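Local coordinates for 190aa long hypothetical protein (Pyrococcus horikoshii, PDB 2DDZ) that is of unknown function but forms a hexamer and is probably related to class II aminoacyl-tRNA synthetases, at residues Gln88-Ala93 with Arg108-Ile113; Ala84-Gln88 with Ser123-Val127; Ala20-Ala26 with Ile72-Phe76; Asp67-Leu73 with Ile134-Val140. All blocks are in the same frame, centred on the assembly; numbering follows the deposited sequence.

Interaction 1: residues Gln88-Ala93 with Arg108-Ile113; sequences QKLLIA and RRGDDI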
loop_
_atom_site.group_PDB
_atom_site.type_symbol
_atom_site.label_atom_id
_atom_site.label_comp_id
_atom_site.label_asym_id
_atom_site.label_seq_id
_atom_site.Cartn_x
_atom_site.Cartn_y
_atom_site.Cartn_z
ATOM N N GLN E 88 0.733 -12.765 -14.142
ATOM C CA GLN E 88 1.541 -13.760 -14.832
ATOM C C GLN E 88 0.684 -14.890 -15.419
ATOM O O GLN E 88 0.919 -15.346 -16.536
ATOM C CB GLN E 88 2.566 -14.364 -13.873
ATOM C CG GLN E 88 3.265 -15.589 -14.425
ATOM C CD GLN E 88 3.650 -16.574 -13.340
ATOM O OE1 GLN E 88 2.865 -16.845 -12.426
ATOM N NE2 GLN E 88 4.854 -17.131 -13.441
ATOM N N LYS E 89 -0.301 -15.360 -14.663
ATOM C CA LYS E 89 -1.123 -16.441 -15.164
ATOM C C LYS E 89 -2.144 -15.971 -16.201
ATOM O O LYS E 89 -2.600 -16.754 -17.028
ATOM C CB LYS E 89 -1.747 -17.212 -13.986
ATOM C CG LYS E 89 -0.717 -18.185 -13.366
ATOM C CD LYS E 89 -1.122 -18.844 -12.043
ATOM C CE LYS E 89 -0.622 -18.069 -10.819
ATOM N NZ LYS E 89 0.872 -17.969 -10.738
ATOM N N LEU E 90 -2.469 -14.682 -16.187
ATOM C CA LEU E 90 -3.392 -14.144 -17.174
ATOM C C LEU E 90 -2.670 -14.133 -18.517
ATOM O O LEU E 90 -3.258 -14.450 -19.552
ATOM C CB LEU E 90 -3.796 -12.716 -16.827
ATOM C CG LEU E 90 -4.674 -12.017 -17.869
ATOM C CD1 LEU E 90 -5.945 -12.832 -18.152
ATOM C CD2 LEU E 90 -5.029 -10.639 -17.356
ATOM N N LEU E 91 -1.392 -13.768 -18.493
ATOM C CA LEU E 91 -0.599 -13.706 -19.712
ATOM C C LEU E 91 -0.336 -15.101 -20.295
ATOM O O LEU E 91 -0.393 -15.282 -21.511
ATOM C CB LEU E 91 0.726 -12.983 -19.444
ATOM C CG LEU E 91 0.663 -11.538 -18.944
ATOM C CD1 LEU E 91 2.084 -11.014 -18.757
ATOM C CD2 LEU E 91 -0.087 -10.670 -19.934
ATOM N N ILE E 92 -0.043 -16.081 -19.441
ATOM C CA ILE E 92 0.196 -17.448 -19.916
ATOM C C ILE E 92 -1.112 -17.950 -20.515
ATOM O O ILE E 92 -1.115 -18.656 -21.526
ATOM C CB ILE E 92 0.660 -18.399 -18.766
ATOM C CG1 ILE E 92 2.156 -18.216 -18.510
ATOM C CG2 ILE E 92 0.458 -19.858 -19.149
ATOM C CD1 ILE E 92 2.549 -16.798 -18.477
ATOM N N ALA E 93 -2.226 -17.569 -19.900
ATOM C CA ALA E 93 -3.524 -17.976 -20.412
ATOM C C ALA E 93 -3.734 -17.374 -21.799
ATOM O O ALA E 93 -4.231 -18.052 -22.693
ATOM C CB ALA E 93 -4.636 -17.532 -19.469
ATOM N N ARG E 108 -3.485 -25.271 -20.066
ATOM C CA ARG E 108 -2.750 -24.578 -19.019
ATOM C C ARG E 108 -2.836 -25.209 -17.641
ATOM O O ARG E 108 -3.922 -25.532 -17.163
ATOM C CB ARG E 108 -3.237 -23.122 -18.933
ATOM C CG ARG E 108 -2.471 -22.253 -17.942
ATOM C CD ARG E 108 -2.942 -20.804 -18.005
ATOM N NE ARG E 108 -4.328 -20.652 -17.570
ATOM C CZ ARG E 108 -4.716 -20.491 -16.306
ATOM N NH1 ARG E 108 -3.826 -20.450 -15.321
ATOM N NH2 ARG E 108 -6.006 -20.373 -16.025
ATOM N N ARG E 109 -1.683 -25.373 -16.999
ATOM C CA ARG E 109 -1.628 -25.908 -15.639
ATOM C C ARG E 109 -0.937 -24.833 -14.814
ATOM O O ARG E 109 0.294 -24.796 -14.709
ATOM C CB ARG E 109 -0.832 -27.216 -15.576
ATOM C CG ARG E 109 -1.448 -28.356 -16.369
ATOM C CD ARG E 109 -0.642 -29.627 -16.223
ATOM N NE ARG E 109 -0.945 -30.582 -17.286
ATOM C CZ ARG E 109 -0.331 -31.750 -17.439
ATOM N NH1 ARG E 109 0.627 -32.121 -16.592
ATOM N NH2 ARG E 109 -0.670 -32.545 -18.445
ATOM N N GLY E 110 -1.750 -23.946 -14.250
ATOM C CA GLY E 110 -1.237 -22.851 -13.455
ATOM C C GLY E 110 -0.577 -21.850 -14.369
ATOM O O GLY E 110 -1.256 -21.170 -15.133
ATOM N N ASP E 111 0.750 -21.778 -14.303
ATOM C CA ASP E 111 1.515 -20.869 -15.140
ATOM C C ASP E 111 2.327 -21.644 -16.185
ATOM O O ASP E 111 3.234 -21.097 -16.803
ATOM C CB ASP E 111 2.449 -20.021 -14.269
ATOM C CG ASP E 111 3.524 -20.840 -13.591
ATOM O OD1 ASP E 111 3.353 -22.074 -13.483
ATOM O OD2 ASP E 111 4.537 -20.249 -13.149
ATOM N N ASP E 112 2.003 -22.921 -16.370
ATOM C CA ASP E 112 2.705 -23.751 -17.345
ATOM C C ASP E 112 1.812 -24.115 -18.528
ATOM O O ASP E 112 0.629 -24.448 -18.365
ATOM C CB ASP E 112 3.210 -25.056 -16.718
ATOM C CG ASP E 112 4.337 -24.846 -15.738
ATOM O OD1 ASP E 112 5.189 -23.962 -15.968
ATOM O OD2 ASP E 112 4.376 -25.590 -14.737
ATOM N N ILE E 113 2.400 -24.054 -19.717
ATOM C CA ILE E 113 1.705 -24.384 -20.949
ATOM C C ILE E 113 2.052 -25.811 -21.370
ATOM O O ILE E 113 3.230 -26.182 -21.443
ATOM C CB ILE E 113 2.112 -23.410 -22.058
ATOM C CG1 ILE E 113 1.633 -22.002 -21.687
ATOM C CG2 ILE E 113 1.551 -23.870 -23.404
ATOM C CD1 ILE E 113 2.143 -20.937 -22.602
#
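I92 packs against the hairpin 108-113: its CG2 is 3.5 Å from I113 CG1 and 3.7 Å from R108 CD, while I92 CG1 rests 3.5 Å from D111 O. This branched side chain points at the hairpin and fills the space between the helix and the two strands. One helical turn earlier, K89 CG sits 3.5 Å from G110 O and 3.8 Å from D111 CB. Residues 108-113 are the tip of a beta-hairpin, strand 106-109 turning back into strand 112-115 through a type II' turn from R109 to D112; G110 takes the positive phi that this turn needs at its second position. R108 braces its own hairpin, NH1 donating to G110 O at 2.7 Å, and K89 O lies over one face of its guanidinium, with A93 CB 3.7 Å from R108 NE. Both basic residues also tie the subunits together: R108 makes salt bridges to E97 and E175 of the second subunit, and K89 to D182 of that same subunit. Within the helix, K89 NZ donates to Q88 OE1 at 2.8 Å, and the other end of that amide, Q88 NE2, which is hydrogen-bonded to S123 OG, comes 3.1 Å from D111 OD2.

Interaction 2: residues Ala84-Gln88 with Ser123-Val127; sequences ASSLQ and SIATV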
loop_
_atom_site.group_PDB
_atom_site.type_symbol
_atom_site.label_atom_id
_atom_site.label_comp_id
_atom_site.label_asym_id
_atom_site.label_seq_id
_atom_site.Cartn_x
_atom_site.Cartn_y
_atom_site.Cartn_z
ATOM N N ALA E 84 1.478 -9.749 -9.054
ATOM C CA ALA E 84 2.458 -10.350 -9.947
ATOM C C ALA E 84 2.006 -11.750 -10.387
ATOM O O ALA E 84 2.051 -12.084 -11.570
ATOM C CB ALA E 84 3.824 -10.430 -9.250
ATOM N N SER E 85 1.574 -12.558 -9.425
ATOM C CA SER E 85 1.138 -13.914 -9.699
ATOM C C SER E 85 -0.124 -13.962 -10.572
ATOM O O SER E 85 -0.205 -14.759 -11.511
ATOM C CB SER E 85 0.886 -14.644 -8.380
ATOM O OG SER E 85 0.507 -15.980 -8.621
ATOM N N SER E 86 -1.101 -13.111 -10.265
ATOM C CA SER E 86 -2.332 -13.086 -11.046
ATOM C C SER E 86 -2.003 -12.729 -12.491
ATOM O O SER E 86 -2.291 -13.484 -13.416
ATOM C CB SER E 86 -3.317 -12.056 -10.472
ATOM O OG SER E 86 -3.759 -12.425 -9.178
ATOM N N LEU E 87 -1.388 -11.568 -12.667
ATOM C CA LEU E 87 -1.010 -11.067 -13.981
ATOM C C LEU E 87 -0.201 -12.084 -14.792
ATOM O O LEU E 87 -0.417 -12.254 -15.988
ATOM C CB LEU E 87 -0.215 -9.772 -13.808
ATOM C CG LEU E 87 -0.025 -8.880 -15.025
ATOM C CD1 LEU E 87 -1.373 -8.515 -15.639
ATOM C CD2 LEU E 87 0.713 -7.636 -14.578
ATOM N N GLN E 88 0.733 -12.765 -14.142
ATOM C CA GLN E 88 1.541 -13.760 -14.832
ATOM C C GLN E 88 0.684 -14.890 -15.419
ATOM O O GLN E 88 0.919 -15.346 -16.536
ATOM C CB GLN E 88 2.566 -14.364 -13.873
ATOM C CG GLN E 88 3.265 -15.589 -14.425
ATOM C CD GLN E 88 3.650 -16.574 -13.340
ATOM O OE1 GLN E 88 2.865 -16.845 -12.426
ATOM N NE2 GLN E 88 4.854 -17.131 -13.441
ATOM N N SER E 123 8.150 -20.196 -16.475
ATOM C CA SER E 123 7.742 -18.845 -16.134
ATOM C C SER E 123 7.917 -18.584 -14.656
ATOM O O SER E 123 8.002 -19.508 -13.854
ATOM C CB SER E 123 6.263 -18.643 -16.518
ATOM O OG SER E 123 5.823 -17.314 -16.286
ATOM N N ILE E 124 7.968 -17.309 -14.303
ATOM C CA ILE E 124 8.095 -16.928 -12.922
ATOM C C ILE E 124 7.650 -15.488 -12.771
ATOM O O ILE E 124 7.856 -14.664 -13.671
ATOM C CB ILE E 124 9.554 -17.136 -12.414
ATOM C CG1 ILE E 124 9.516 -17.480 -10.916
ATOM C CG2 ILE E 124 10.407 -15.895 -12.684
ATOM C CD1 ILE E 124 9.034 -16.340 -10.067
ATOM N N ALA E 125 7.002 -15.201 -11.646
ATOM C CA ALA E 125 6.519 -13.855 -11.350
ATOM C C ALA E 125 6.966 -13.446 -9.964
ATOM O O ALA E 125 6.858 -14.227 -9.027
ATOM C CB ALA E 125 5.004 -13.814 -11.420
ATOM N N THR E 126 7.451 -12.221 -9.823
ATOM C CA THR E 126 7.883 -11.763 -8.520
ATOM C C THR E 126 7.927 -10.243 -8.452
ATOM O O THR E 126 7.407 -9.559 -9.326
ATOM C CB THR E 126 9.276 -12.355 -8.137
ATOM O OG1 THR E 126 9.594 -11.980 -6.792
ATOM C CG2 THR E 126 10.365 -11.846 -9.068
ATOM N N VAL E 127 8.519 -9.704 -7.398
ATOM C CA VAL E 127 8.585 -8.260 -7.267
ATOM C C VAL E 127 9.945 -7.830 -6.778
ATOM O O VAL E 127 10.736 -8.648 -6.280
ATOM C CB VAL E 127 7.533 -7.705 -6.246
ATOM C CG1 VAL E 127 6.133 -8.178 -6.606
ATOM C CG2 VAL E 127 7.909 -8.126 -4.835
#
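Helix 84-88 runs roughly antiparallel to strand 123-127, their short axes at 149° and 7.3 Å apart at closest approach, with the A84 and A125 CA atoms 5.5 Å from each other. This is helix-on-sheet packing of an alpha+beta fold with a largely antiparallel sheet: helix 81-100 lies against one face of the sheet, which includes strand 118-128. So close an approach is possible because the residues in the middle are small. A125 points its methyl at the helix, where A125 CB sits 3.4 Å from A84 O and 4.2 Å from A84 CB. A84 CB in turn reaches T126 O at 3.7 Å and V127 CG1 at 4.2 Å, so this turn rests on the strand through short aliphatic groups. I124 and T126 point the other way, and T126 OG1 bonds to R187 O of the second subunit. On the helix, S85 OG likewise bonds to V179 O of that subunit, which places the contact beside the subunit interface. One turn on from A84, Q88 is the polar anchor: Q88 NE2 donates a hydrogen bond to S123 OG at 3.0 Å, and S123 OG is also bonded to H135 O on the next strand.

Interaction 3: residues Ala20-Ala26 with Ile72-Phe76; sequences AIRSHWA and ILELF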
loop_
_atom_site.group_PDB
_atom_site.type_symbol
_atom_site.label_atom_id
_atom_site.label_comp_id
_atom_site.label_asym_id
_atom_site.label_seq_id
_atom_site.Cartn_x
_atom_site.Cartn_y
_atom_site.Cartn_z
ATOM N N ALA E 20 17.941 -11.118 -16.084
ATOM C CA ALA E 20 17.067 -10.153 -16.737
ATOM C C ALA E 20 15.805 -9.925 -15.903
ATOM O O ALA E 20 15.025 -9.017 -16.176
ATOM C CB ALA E 20 16.703 -10.635 -18.135
ATOM N N ILE E 21 15.625 -10.748 -14.873
ATOM C CA ILE E 21 14.470 -10.648 -13.980
ATOM C C ILE E 21 14.601 -9.457 -13.040
ATOM O O ILE E 21 13.616 -9.017 -12.452
ATOM C CB ILE E 21 14.313 -11.919 -13.114
ATOM C CG1 ILE E 21 12.875 -12.018 -12.610
ATOM C CG2 ILE E 21 15.307 -11.890 -11.947
ATOM C CD1 ILE E 21 11.868 -12.235 -13.718
ATOM N N ARG E 22 15.823 -8.936 -12.899
ATOM C CA ARG E 22 16.074 -7.778 -12.020
ATOM C C ARG E 22 15.366 -6.491 -12.437
ATOM O O ARG E 22 15.068 -6.265 -13.617
ATOM C CB ARG E 22 17.586 -7.461 -11.883
ATOM C CG ARG E 22 18.382 -8.645 -11.302
ATOM C CD ARG E 22 19.638 -8.180 -10.679
ATOM N NE ARG E 22 20.604 -9.186 -10.363
ATOM C CZ ARG E 22 21.685 -8.882 -9.645
ATOM N NH1 ARG E 22 22.524 -9.840 -9.335
ATOM N NH2 ARG E 22 21.921 -7.620 -9.262
ATOM N N SER E 23 15.169 -5.609 -11.462
ATOM C CA SER E 23 14.496 -4.347 -11.715
ATOM C C SER E 23 15.308 -3.410 -12.582
ATOM O O SER E 23 16.534 -3.365 -12.491
ATOM C CB SER E 23 14.128 -3.640 -10.398
ATOM O OG SER E 23 15.273 -3.255 -9.651
ATOM N N HIS E 24 14.594 -2.662 -13.417
ATOM C CA HIS E 24 15.177 -1.689 -14.327
ATOM C C HIS E 24 16.057 -2.328 -15.400
ATOM O O HIS E 24 16.839 -1.646 -16.044
ATOM C CB HIS E 24 15.969 -0.640 -13.542
ATOM C CG HIS E 24 15.113 0.301 -12.746
ATOM N ND1 HIS E 24 14.400 1.332 -13.323
ATOM C CD2 HIS E 24 14.891 0.391 -11.413
ATOM C CE1 HIS E 24 13.781 2.020 -12.378
ATOM N NE2 HIS E 24 14.063 1.469 -11.211
ATOM N N TRP E 25 15.904 -3.633 -15.608
ATOM C CA TRP E 25 16.698 -4.326 -16.614
ATOM C C TRP E 25 16.550 -3.689 -18.004
ATOM O O TRP E 25 17.541 -3.318 -18.636
ATOM C CB TRP E 25 16.303 -5.798 -16.679
ATOM C CG TRP E 25 17.096 -6.567 -17.678
ATOM C CD1 TRP E 25 18.409 -6.911 -17.585
ATOM C CD2 TRP E 25 16.637 -7.061 -18.942
ATOM N NE1 TRP E 25 18.801 -7.588 -18.713
ATOM C CE2 TRP E 25 17.735 -7.696 -19.564
ATOM C CE3 TRP E 25 15.409 -7.029 -19.610
ATOM C CZ2 TRP E 25 17.642 -8.298 -20.826
ATOM C CZ3 TRP E 25 15.313 -7.631 -20.873
ATOM C CH2 TRP E 25 16.426 -8.255 -21.464
ATOM N N ALA E 26 15.304 -3.568 -18.464
ATOM C CA ALA E 26 15.000 -2.980 -19.759
ATOM C C ALA E 26 15.533 -1.555 -19.881
ATOM O O ALA E 26 16.061 -1.176 -20.922
ATOM C CB ALA E 26 13.474 -2.996 -20.010
ATOM N N ILE E 72 10.332 -10.656 -21.046
ATOM C CA ILE E 72 10.659 -10.013 -19.793
ATOM C C ILE E 72 9.769 -8.813 -19.629
ATOM O O ILE E 72 9.830 -7.852 -20.393
ATOM C CB ILE E 72 12.122 -9.606 -19.739
ATOM C CG1 ILE E 72 12.958 -10.854 -19.489
ATOM C CG2 ILE E 72 12.353 -8.581 -18.631
ATOM C CD1 ILE E 72 14.350 -10.661 -19.897
ATOM N N LEU E 73 8.923 -8.899 -18.616
ATOM C CA LEU E 73 7.973 -7.864 -18.324
ATOM C C LEU E 73 8.271 -7.122 -17.026
ATOM O O LEU E 73 8.646 -7.732 -16.022
ATOM C CB LEU E 73 6.587 -8.493 -18.267
ATOM C CG LEU E 73 5.428 -7.578 -17.897
ATOM C CD1 LEU E 73 5.300 -6.478 -18.937
ATOM C CD2 LEU E 73 4.157 -8.400 -17.813
ATOM N N GLU E 74 8.135 -5.797 -17.064
ATOM C CA GLU E 74 8.325 -4.977 -15.874
ATOM C C GLU E 74 7.215 -3.938 -15.793
ATOM O O GLU E 74 6.959 -3.194 -16.732
ATOM C CB GLU E 74 9.691 -4.286 -15.851
ATOM C CG GLU E 74 9.974 -3.601 -14.500
ATOM C CD GLU E 74 11.460 -3.350 -14.250
ATOM O OE1 GLU E 74 12.211 -3.174 -15.228
ATOM O OE2 GLU E 74 11.882 -3.303 -13.074
ATOM N N LEU E 75 6.540 -3.923 -14.654
ATOM C CA LEU E 75 5.444 -3.003 -14.422
ATOM C C LEU E 75 5.653 -2.251 -13.116
ATOM O O LEU E 75 5.774 -2.842 -12.038
ATOM C CB LEU E 75 4.113 -3.769 -14.375
ATOM C CG LEU E 75 3.736 -4.518 -15.654
ATOM C CD1 LEU E 75 2.396 -5.182 -15.480
ATOM C CD2 LEU E 75 3.691 -3.541 -16.822
ATOM N N PHE E 76 5.685 -0.936 -13.224
ATOM C CA PHE E 76 5.874 -0.102 -12.066
ATOM C C PHE E 76 4.534 0.198 -11.417
ATOM O O PHE E 76 4.022 1.316 -11.455
ATOM C CB PHE E 76 6.615 1.166 -12.478
ATOM C CG PHE E 76 8.000 0.894 -12.989
ATOM C CD1 PHE E 76 8.208 0.512 -14.314
ATOM C CD2 PHE E 76 9.097 0.964 -12.124
ATOM C CE1 PHE E 76 9.498 0.204 -14.773
ATOM C CE2 PHE E 76 10.393 0.661 -12.573
ATOM C CZ PHE E 76 10.592 0.279 -13.897
HETATM O O HOH W 1 13.077 -4.749 -17.125
#
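The polar part of this contact centres on E74, whose CA-to-CB bond points toward 20-26 and brings its carboxylate to the backbone there. H24 N donates to E74 OE2 at 2.8 Å and, weakly, to E74 OE1 at 3.0 Å. A water extends the link: it accepts from A26 N at 2.9 Å and donates to E74 OE1 at 2.6 Å. The carboxylate thus serves two NH groups at the start of helix 25-30. E74 OE2 has a further partner in S131 OG. The apolar part lies at I72, whose CD1 sits over the face of the W25 six-membered ring, 3.7 Å from its centroid, in a CH-pi contact. H24 and F76 meet obliquely, H24 CE1 being 3.7 Å from F76 CE2, with the ring planes at 49°. Other subunits close in: S23 OG bonds to T190 OXT of the second subunit, and H24 packs on V186 of the fourth. A type II turn runs from R22 to W25, with H24 at the N-cap position. The arrangement is a helix N-terminus held to a strand by a buried acid, beside the guanidine pocket that includes F30, the edge-to-face partner of W25.

Interaction 4: residues Asp67-Leu73 with Ile134-Val140; sequences DMVHYIL and IHIGLNV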
loop_
_atom_site.group_PDB
_atom_site.type_symbol
_atom_site.label_atom_id
_atom_site.label_comp_id
_atom_site.label_asym_id
_atom_site.label_seq_id
_atom_site.Cartn_x
_atom_site.Cartn_y
_atom_site.Cartn_z
ATOM N N ASP E 67 17.654 -23.085 -27.068
ATOM C CA ASP E 67 16.929 -22.136 -27.895
ATOM C C ASP E 67 15.532 -21.881 -27.332
ATOM O O ASP E 67 14.665 -22.758 -27.366
ATOM C CB ASP E 67 16.845 -22.684 -29.315
ATOM C CG ASP E 67 16.465 -21.632 -30.316
ATOM O OD1 ASP E 67 16.959 -20.490 -30.183
ATOM O OD2 ASP E 67 15.691 -21.951 -31.243
ATOM N N MET E 68 15.311 -20.659 -26.852
ATOM C CA MET E 68 14.036 -20.298 -26.233
ATOM C C MET E 68 13.633 -18.859 -26.554
ATOM O O MET E 68 14.491 -17.997 -26.773
ATOM C CB MET E 68 14.188 -20.475 -24.706
ATOM C CG MET E 68 12.932 -20.401 -23.826
ATOM S SD MET E 68 13.307 -20.587 -22.045
ATOM C CE MET E 68 13.239 -22.214 -21.926
ATOM N N VAL E 69 12.326 -18.611 -26.607
ATOM C CA VAL E 69 11.790 -17.265 -26.820
ATOM C C VAL E 69 11.524 -16.733 -25.398
ATOM O O VAL E 69 10.754 -17.333 -24.636
ATOM C CB VAL E 69 10.454 -17.282 -27.612
ATOM C CG1 VAL E 69 9.824 -15.895 -27.599
ATOM C CG2 VAL E 69 10.700 -17.712 -29.055
ATOM N N HIS E 70 12.165 -15.624 -25.042
ATOM C CA HIS E 70 12.019 -15.047 -23.705
ATOM C C HIS E 70 11.159 -13.795 -23.661
ATOM O O HIS E 70 11.211 -12.954 -24.571
ATOM C CB HIS E 70 13.400 -14.694 -23.133
ATOM C CG HIS E 70 14.330 -15.862 -23.023
ATOM N ND1 HIS E 70 14.227 -16.805 -22.021
ATOM C CD2 HIS E 70 15.378 -16.244 -23.794
ATOM C CE1 HIS E 70 15.170 -17.717 -22.179
ATOM N NE2 HIS E 70 15.883 -17.399 -23.248
ATOM N N TYR E 71 10.371 -13.664 -22.599
ATOM C CA TYR E 71 9.543 -12.474 -22.422
ATOM C C TYR E 71 9.874 -11.897 -21.066
ATOM O O TYR E 71 9.727 -12.571 -20.050
ATOM C CB TYR E 71 8.042 -12.787 -22.450
ATOM C CG TYR E 71 7.555 -13.461 -23.701
ATOM C CD1 TYR E 71 7.838 -14.803 -23.939
ATOM C CD2 TYR E 71 6.791 -12.766 -24.644
ATOM C CE1 TYR E 71 7.374 -15.449 -25.084
ATOM C CE2 TYR E 71 6.318 -13.405 -25.803
ATOM C CZ TYR E 71 6.617 -14.750 -26.008
ATOM O OH TYR E 71 6.161 -15.403 -27.124
ATOM N N ILE E 72 10.332 -10.656 -21.046
ATOM C CA ILE E 72 10.659 -10.013 -19.793
ATOM C C ILE E 72 9.769 -8.813 -19.629
ATOM O O ILE E 72 9.830 -7.852 -20.393
ATOM C CB ILE E 72 12.122 -9.606 -19.739
ATOM C CG1 ILE E 72 12.958 -10.854 -19.489
ATOM C CG2 ILE E 72 12.353 -8.581 -18.631
ATOM C CD1 ILE E 72 14.350 -10.661 -19.897
ATOM N N LEU E 73 8.923 -8.899 -18.616
ATOM C CA LEU E 73 7.973 -7.864 -18.324
ATOM C C LEU E 73 8.271 -7.122 -17.026
ATOM O O LEU E 73 8.646 -7.732 -16.022
ATOM C CB LEU E 73 6.587 -8.493 -18.267
ATOM C CG LEU E 73 5.428 -7.578 -17.897
ATOM C CD1 LEU E 73 5.300 -6.478 -18.937
ATOM C CD2 LEU E 73 4.157 -8.400 -17.813
ATOM N N ILE E 134 8.206 -10.136 -14.412
ATOM C CA ILE E 134 7.746 -11.425 -14.927
ATOM C C ILE E 134 8.585 -11.987 -16.074
ATOM O O ILE E 134 8.988 -11.260 -16.973
ATOM C CB ILE E 134 6.291 -11.325 -15.481
ATOM C CG1 ILE E 134 5.324 -10.837 -14.405
ATOM C CG2 ILE E 134 5.851 -12.666 -16.035
ATOM C CD1 ILE E 134 5.691 -11.285 -13.029
ATOM N N HIS E 135 8.838 -13.288 -16.051
ATOM C CA HIS E 135 9.549 -13.921 -17.152
ATOM C C HIS E 135 8.733 -15.070 -17.718
ATOM O O HIS E 135 8.119 -15.830 -16.981
ATOM C CB HIS E 135 10.920 -14.480 -16.746
ATOM C CG HIS E 135 11.568 -15.307 -17.825
ATOM N ND1 HIS E 135 11.498 -16.683 -17.856
ATOM C CD2 HIS E 135 12.233 -14.941 -18.950
ATOM C CE1 HIS E 135 12.091 -17.129 -18.951
ATOM N NE2 HIS E 135 12.545 -16.094 -19.631
ATOM N N ILE E 136 8.711 -15.178 -19.039
ATOM C CA ILE E 136 8.028 -16.284 -19.691
ATOM C C ILE E 136 9.026 -16.787 -20.711
ATOM O O ILE E 136 9.689 -15.993 -21.373
ATOM C CB ILE E 136 6.755 -15.880 -20.458
ATOM C CG1 ILE E 136 5.666 -15.395 -19.502
ATOM C CG2 ILE E 136 6.261 -17.072 -21.271
ATOM C CD1 ILE E 136 5.907 -13.997 -19.012
ATOM N N GLY E 137 9.135 -18.106 -20.825
ATOM C CA GLY E 137 10.056 -18.694 -21.772
ATOM C C GLY E 137 9.360 -19.811 -22.514
ATOM O O GLY E 137 8.670 -20.618 -21.904
ATOM N N LEU E 138 9.513 -19.843 -23.833
ATOM C CA LEU E 138 8.897 -20.894 -24.632
ATOM C C LEU E 138 10.001 -21.599 -25.399
ATOM O O LEU E 138 10.782 -20.950 -26.101
ATOM C CB LEU E 138 7.880 -20.314 -25.620
ATOM C CG LEU E 138 6.721 -19.472 -25.072
ATOM C CD1 LEU E 138 5.821 -19.077 -26.232
ATOM C CD2 LEU E 138 5.923 -20.259 -24.023
ATOM N N ASN E 139 10.077 -22.920 -25.250
ATOM C CA ASN E 139 11.090 -23.708 -25.957
ATOM C C ASN E 139 10.890 -23.558 -27.467
ATOM O O ASN E 139 9.763 -23.658 -27.959
ATOM C CB ASN E 139 10.968 -25.206 -25.632
ATOM C CG ASN E 139 11.224 -25.533 -24.170
ATOM O OD1 ASN E 139 12.270 -25.207 -23.618
ATOM N ND2 ASN E 139 10.263 -26.207 -23.543
ATOM N N VAL E 140 11.975 -23.290 -28.188
ATOM C CA VAL E 140 11.913 -23.216 -29.646
ATOM C C VAL E 140 12.177 -24.683 -30.051
ATOM O O VAL E 140 11.433 -25.272 -30.839
ATOM C CB VAL E 140 13.014 -22.312 -30.224
ATOM C CG1 VAL E 140 13.014 -22.406 -31.748
ATOM C CG2 VAL E 140 12.775 -20.868 -29.791
#
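Y71 loses more area to the other strand than any other residue here. Its ring lies along 134-140, with Y71 CD1 3.8 Å from I136 CB and Y71 CE1 4.1 Å from L138 CG, while its hydroxyl bonds to S168 on helix 161-184. Its backbone is just as engaged: Y71 N donates to I136 O at 2.7 Å and I136 N to Y71 O at 3.0 Å. V140, next in buried area, closes the far end of the pairing; V140 N donates to D67 O at 2.9 Å and V140 CG2 packs 3.8 Å from V69 CG2. At the other end L73 and I134 pair both ways, L73 N to I134 O and I134 N to L73 O both at 2.9 Å, with L73 CB 4.0 Å from I134 CB. Y71, L73, V69, I134, I136 and L138 all face the same way, toward the helices. The opposite face holds H70 and H135, where H70 ND1 and H135 NE2 share a hydrogen bond of 3.0 Å, and M68, whose SD lies 3.8 Å from G137 CA. Y16 stacks on H135. It is a regular antiparallel pairing within the mixed sheet, a core that fits kinship with class II synthetases.

In the fold
Interaction 4 is the core of the set: wholly buried, untouched by other chains, and dominated by backbone hydrogen bonds between neighbouring strands. Interaction 3 uses the same strand 68-75, sharing I72 and L73, but swaps backbone pairing for a carboxylate, a water and aromatic contacts. Interactions 1 and 2 both use helix 81-100 and share Q88, one meeting a hairpin and the other strand 118-128. Interaction 2 is buried and relies on small residues and one amide-to-hydroxyl hydrogen bond; interaction 1 is only partly buried and brings in charged residues that bridge to the second subunit. Interactions 1 and 4 touch at several points, L91 CD1 packing 3.5 Å from L73 CD2 among them; in interactions 2 and 4, I124 O meets H135 N at 2.9 Å.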